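Local coordinates for protein fructose-bisphosphate aldolase (Plasmodium falciparum, PDB 4TR9) that belongs to the class I fructose-bisphosphate aldolases, enzymes built on a TIM barrel, and here holds the bound ligand 38D in a pocket, at residues E41-I46 with F85-F90. Sequence-based numbering, arbitrary orientation.
With 38D (N'-[(E)-(2,4-dichlorophenyl)methylidene]-3,4-dihydroxybenzohydrazide), chain K.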
ATOM      1  N   GLU A  41      12.719 -26.093 -20.092  1.00 57.58           N
ATOM      2  CA  GLU A  41      13.413 -25.141 -20.950  1.00 58.57           C
ATOM      3  C   GLU A  41      12.631 -24.906 -22.237  1.00 67.37           C
ATOM      4  O   GLU A  41      12.113 -25.847 -22.837  1.00 66.31           O
ATOM      5  CB  GLU A  41      14.825 -25.633 -21.282  1.00 60.13           C
ATOM      6  CG  GLU A  41      15.738 -25.811 -20.077  1.00 64.34           C
ATOM      7  CD  GLU A  41      15.520 -27.131 -19.362  1.00 57.03           C
ATOM      8  OE1 GLU A  41      14.814 -28.001 -19.914  1.00 51.85           O
ATOM      9  OE2 GLU A  41      16.056 -27.297 -18.246  1.00 54.89           O
ATOM     10  N   SER A  42      12.547 -23.647 -22.657  1.00 64.70           N
ATOM     11  CA  SER A  42      11.865 -23.306 -23.900  1.00 66.95           C
ATOM     12  C   SER A  42      12.695 -23.748 -25.101  1.00 68.45           C
ATOM     13  O   SER A  42      13.798 -24.272 -24.943  1.00 65.24           O
ATOM     14  CB  SER A  42      11.586 -21.804 -23.971  1.00 68.21           C
ATOM     15  OG  SER A  42      12.788 -21.056 -23.972  1.00 74.29           O
ATOM     16  N   THR A  43      12.159 -23.533 -26.299  1.00 60.75           N
ATOM     17  CA  THR A  43      12.829 -23.952 -27.524  1.00 62.60           C
ATOM     18  C   THR A  43      14.170 -23.245 -27.705  1.00 69.29           C
ATOM     19  O   THR A  43      15.178 -23.879 -28.013  1.00 68.75           O
ATOM     20  CB  THR A  43      11.952 -23.690 -28.762  1.00 70.89           C
ATOM     21  OG1 THR A  43      10.675 -24.315 -28.586  1.00 72.47           O
ATOM     22  CG2 THR A  43      12.615 -24.244 -30.013  1.00 72.55           C
ATOM     23  N   GLN A  44      14.177 -21.931 -27.508  1.00 67.26           N
ATOM     24  CA  GLN A  44      15.400 -21.148 -27.646  1.00 77.31           C
ATOM     25  C   GLN A  44      16.334 -21.367 -26.459  1.00 71.80           C
ATOM     26  O   GLN A  44      17.539 -21.137 -26.557  1.00 73.27           O
ATOM     27  CB  GLN A  44      15.072 -19.661 -27.790  1.00 85.28           C
ATOM     28  CG  GLN A  44      14.366 -19.058 -26.587  1.00 99.15           C
ATOM     29  CD  GLN A  44      14.098 -17.575 -26.752  1.00108.13           C
ATOM     30  OE1 GLN A  44      14.288 -17.014 -27.831  1.00119.05           O
ATOM     31  NE2 GLN A  44      13.654 -16.931 -25.678  1.00 99.73           N
ATOM     32  N   THR A  45      15.772 -21.813 -25.339  1.00 79.25           N
ATOM     33  CA  THR A  45      16.558 -22.069 -24.137  1.00 69.68           C
ATOM     34  C   THR A  45      17.277 -23.410 -24.230  1.00 66.85           C
ATOM     35  O   THR A  45      18.469 -23.509 -23.939  1.00 67.47           O
ATOM     36  CB  THR A  45      15.680 -22.057 -22.870  1.00 66.93           C
ATOM     37  OG1 THR A  45      15.002 -20.800 -22.766  1.00 75.09           O
ATOM     38  CG2 THR A  45      16.532 -22.273 -21.630  1.00 61.83           C
ATOM     39  N   ILE A  46      16.544 -24.440 -24.643  1.00 66.66           N
ATOM     40  CA  ILE A  46      17.110 -25.776 -24.784  1.00 62.63           C
ATOM     41  C   ILE A  46      18.054 -25.831 -25.984  1.00 69.27           C
ATOM     42  O   ILE A  46      18.885 -26.732 -26.095  1.00 67.39           O
ATOM     43  CB  ILE A  46      16.002 -26.845 -24.936  1.00 57.88           C
ATOM     44  CG1 ILE A  46      16.549 -28.243 -24.638  1.00 50.74           C
ATOM     45  CG2 ILE A  46      15.377 -26.783 -26.322  1.00 63.55           C
ATOM     46  CD1 ILE A  46      17.073 -28.404 -23.230  1.00 46.92           C
ATOM     47  N   PHE A  85       7.887 -28.278 -20.099  1.00 44.10           N
ATOM     48  CA  PHE A  85       7.460 -27.244 -21.030  1.00 47.66           C
ATOM     49  C   PHE A  85       6.171 -27.720 -21.688  1.00 48.99           C
ATOM     50  O   PHE A  85       5.858 -28.911 -21.639  1.00 44.45           O
ATOM     51  CB  PHE A  85       8.546 -26.959 -22.071  1.00 53.67           C
ATOM     52  CG  PHE A  85       8.286 -25.736 -22.907  1.00 62.62           C
ATOM     53  CD1 PHE A  85       8.487 -24.469 -22.385  1.00 64.87           C
ATOM     54  CD2 PHE A  85       7.851 -25.855 -24.217  1.00 66.22           C
ATOM     55  CE1 PHE A  85       8.251 -23.341 -23.151  1.00 66.18           C
ATOM     56  CE2 PHE A  85       7.614 -24.731 -24.989  1.00 71.89           C
ATOM     57  CZ  PHE A  85       7.815 -23.473 -24.455  1.00 71.80           C
ATOM     58  N   GLU A  86       5.424 -26.799 -22.290  1.00 52.46           N
ATOM     59  CA  GLU A  86       4.140 -27.128 -22.905  1.00 55.95           C
ATOM     60  C   GLU A  86       4.260 -28.251 -23.936  1.00 55.02           C
ATOM     61  O   GLU A  86       3.424 -29.153 -23.981  1.00 51.11           O
ATOM     62  CB  GLU A  86       3.528 -25.888 -23.563  1.00 59.96           C
ATOM     63  CG  GLU A  86       2.194 -26.149 -24.244  1.00 66.98           C
ATOM     64  CD  GLU A  86       1.632 -24.918 -24.926  1.00 78.01           C
ATOM     65  OE1 GLU A  86       2.181 -23.817 -24.715  1.00 84.88           O
ATOM     66  OE2 GLU A  86       0.642 -25.052 -25.677  1.00 81.71           O
ATOM     67  N   GLU A  87       5.306 -28.188 -24.753  1.00 51.17           N
ATOM     68  CA  GLU A  87       5.552 -29.196 -25.779  1.00 51.37           C
ATOM     69  C   GLU A  87       5.748 -30.588 -25.185  1.00 47.94           C
ATOM     70  O   GLU A  87       5.152 -31.560 -25.648  1.00 50.75           O
ATOM     71  CB  GLU A  87       6.777 -28.813 -26.610  1.00 59.09           C
ATOM     72  CG  GLU A  87       7.338 -29.945 -27.454  1.00 65.45           C
ATOM     73  CD  GLU A  87       8.696 -29.613 -28.040  1.00 72.89           C
ATOM     74  OE1 GLU A  87       8.994 -28.412 -28.212  1.00 79.45           O
ATOM     75  OE2 GLU A  87       9.470 -30.552 -28.320  1.00 76.83           O
ATOM     76  N   THR A  88       6.586 -30.670 -24.156  1.00 56.33           N
ATOM     77  CA  THR A  88       6.940 -31.945 -23.539  1.00 51.14           C
ATOM     78  C   THR A  88       5.731 -32.632 -22.904  1.00 49.66           C
ATOM     79  O   THR A  88       5.626 -33.858 -22.919  1.00 48.88           O
ATOM     80  CB  THR A  88       8.034 -31.757 -22.468  1.00 47.36           C
ATOM     81  OG1 THR A  88       9.136 -31.034 -23.031  1.00 52.16           O
ATOM     82  CG2 THR A  88       8.526 -33.101 -21.955  1.00 47.70           C
ATOM     83  N   LEU A  89       4.821 -31.831 -22.358  1.00 45.99           N
ATOM     84  CA  LEU A  89       3.633 -32.351 -21.687  1.00 43.11           C
ATOM     85  C   LEU A  89       2.768 -33.199 -22.619  1.00 51.60           C
ATOM     86  O   LEU A  89       2.191 -34.203 -22.200  1.00 53.24           O
ATOM     87  CB  LEU A  89       2.807 -31.200 -21.108  1.00 42.22           C
ATOM     88  CG  LEU A  89       1.539 -31.581 -20.342  1.00 43.04           C
ATOM     89  CD1 LEU A  89       1.877 -32.458 -19.149  1.00 44.81           C
ATOM     90  CD2 LEU A  89       0.790 -30.335 -19.898  1.00 43.16           C
ATOM     91  N   PHE A  90       2.687 -32.796 -23.883  1.00 44.53           N
ATOM     92  CA  PHE A  90       1.886 -33.518 -24.866  1.00 52.07           C
ATOM     93  C   PHE A  90       2.767 -34.258 -25.867  1.00 58.99           C
ATOM     94  O   PHE A  90       2.426 -34.360 -27.046  1.00 63.32           O
ATOM     95  CB  PHE A  90       0.955 -32.558 -25.613  1.00 53.53           C
ATOM     96  CG  PHE A  90       0.080 -31.735 -24.713  1.00 51.00           C
ATOM     97  CD1 PHE A  90      -1.166 -32.195 -24.324  1.00 50.60           C
ATOM     98  CD2 PHE A  90       0.502 -30.494 -24.262  1.00 51.31           C
ATOM     99  CE1 PHE A  90      -1.975 -31.437 -23.499  1.00 47.96           C
ATOM    100  CE2 PHE A  90      -0.301 -29.731 -23.436  1.00 49.32           C
ATOM    101  CZ  PHE A  90      -1.541 -30.203 -23.054  1.00 47.47           C
TER
HETATM  102  N12 38D K 401      15.330 -18.345 -19.933  0.85 78.90           N
HETATM  103  C13 38D K 401      16.689 -18.002 -19.624  0.85 78.90           C
HETATM  104  C15 38D K 401      16.746 -16.799 -21.809  0.85 78.90           C
HETATM  105  C17 38D K 401      18.149 -14.897 -22.192  0.85 78.90           C
HETATM  106  C20 38D K 401      18.178 -15.973 -20.051  0.85 78.90           C
HETATM  107  C01 38D K 401      14.153 -20.639 -16.470  0.85 78.90           C
HETATM  108  C02 38D K 401      13.846 -21.387 -15.334  0.85 78.90           C
HETATM  109  O03 38D K 401      14.300 -20.996 -14.056  0.85 78.90           O
HETATM  110  C04 38D K 401      13.081 -22.538 -15.459  0.85 78.90           C
HETATM  111  C05 38D K 401      12.625 -22.938 -16.702  0.85 78.90           C
HETATM  112  C06 38D K 401      12.928 -22.197 -17.831  0.85 78.90           C
HETATM  113  O07 38D K 401      12.757 -23.315 -14.323  0.85 78.90           O
HETATM  114  C08 38D K 401      13.682 -21.049 -17.712  0.85 78.90           C
HETATM  115  C09 38D K 401      14.005 -20.263 -18.986  0.85 78.90           C
HETATM  116  O10 38D K 401      13.508 -20.599 -20.055  0.85 78.90           O
HETATM  117  N11 38D K 401      14.907 -19.150 -18.874  0.85 78.90           N
HETATM  118  C14 38D K 401      17.222 -16.885 -20.515  0.85 78.90           C
HETATM  119  C16 38D K 401      17.207 -15.801 -22.653  0.85 78.90           C
HETATM  120 CL1  38D K 401      18.711 -13.654 -23.273  0.85 78.90          CL
HETATM  121  C19 38D K 401      18.638 -14.974 -20.899  0.85 78.90           C
HETATM  122 CL2  38D K 401      18.806 -16.052 -18.426  0.85 78.90          CL
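Phe85 lays its ring against the backbone of Ser42, so that a CH-pi contact makes up much of this small interface. The CA of Ser42 stands 4.0 Å from the ring centroid of Phe85, 25° off the normal and displaced toward the rim, and the CB of Ser42 follows at 3.8 Å from CE1 of Phe85. Turning CG anti to the backbone N (chi1 -169°) carries the Phe85 ring across to the 41-46 segment, where O of Glu41 also comes obliquely to the ring, 3.8 Å from CG of Phe85. No hydrogen bond joins the two segments; the carboxylate of Glu87, whose CB lies at the edge of the Phe85 ring, is engaged in a salt bridge with Arg62. The hydroxyl of Ser42 pairs with that of Thr45: OG of Ser42 and OG1 of Thr45 are hydrogen-bonded at 2.5 Å. That same OG1 of Thr45 lies 3.1 Å from O10 of 38D, making Ser42 a second-shell neighbour of the ligand, with Phe85 packed behind it. The contact thus joins the loops that follow two adjacent parallel strands, 35-39 and 79-84, at the C-terminal ends of the barrel strands, where TIM-barrel enzymes carry their active sites and where 38D lies.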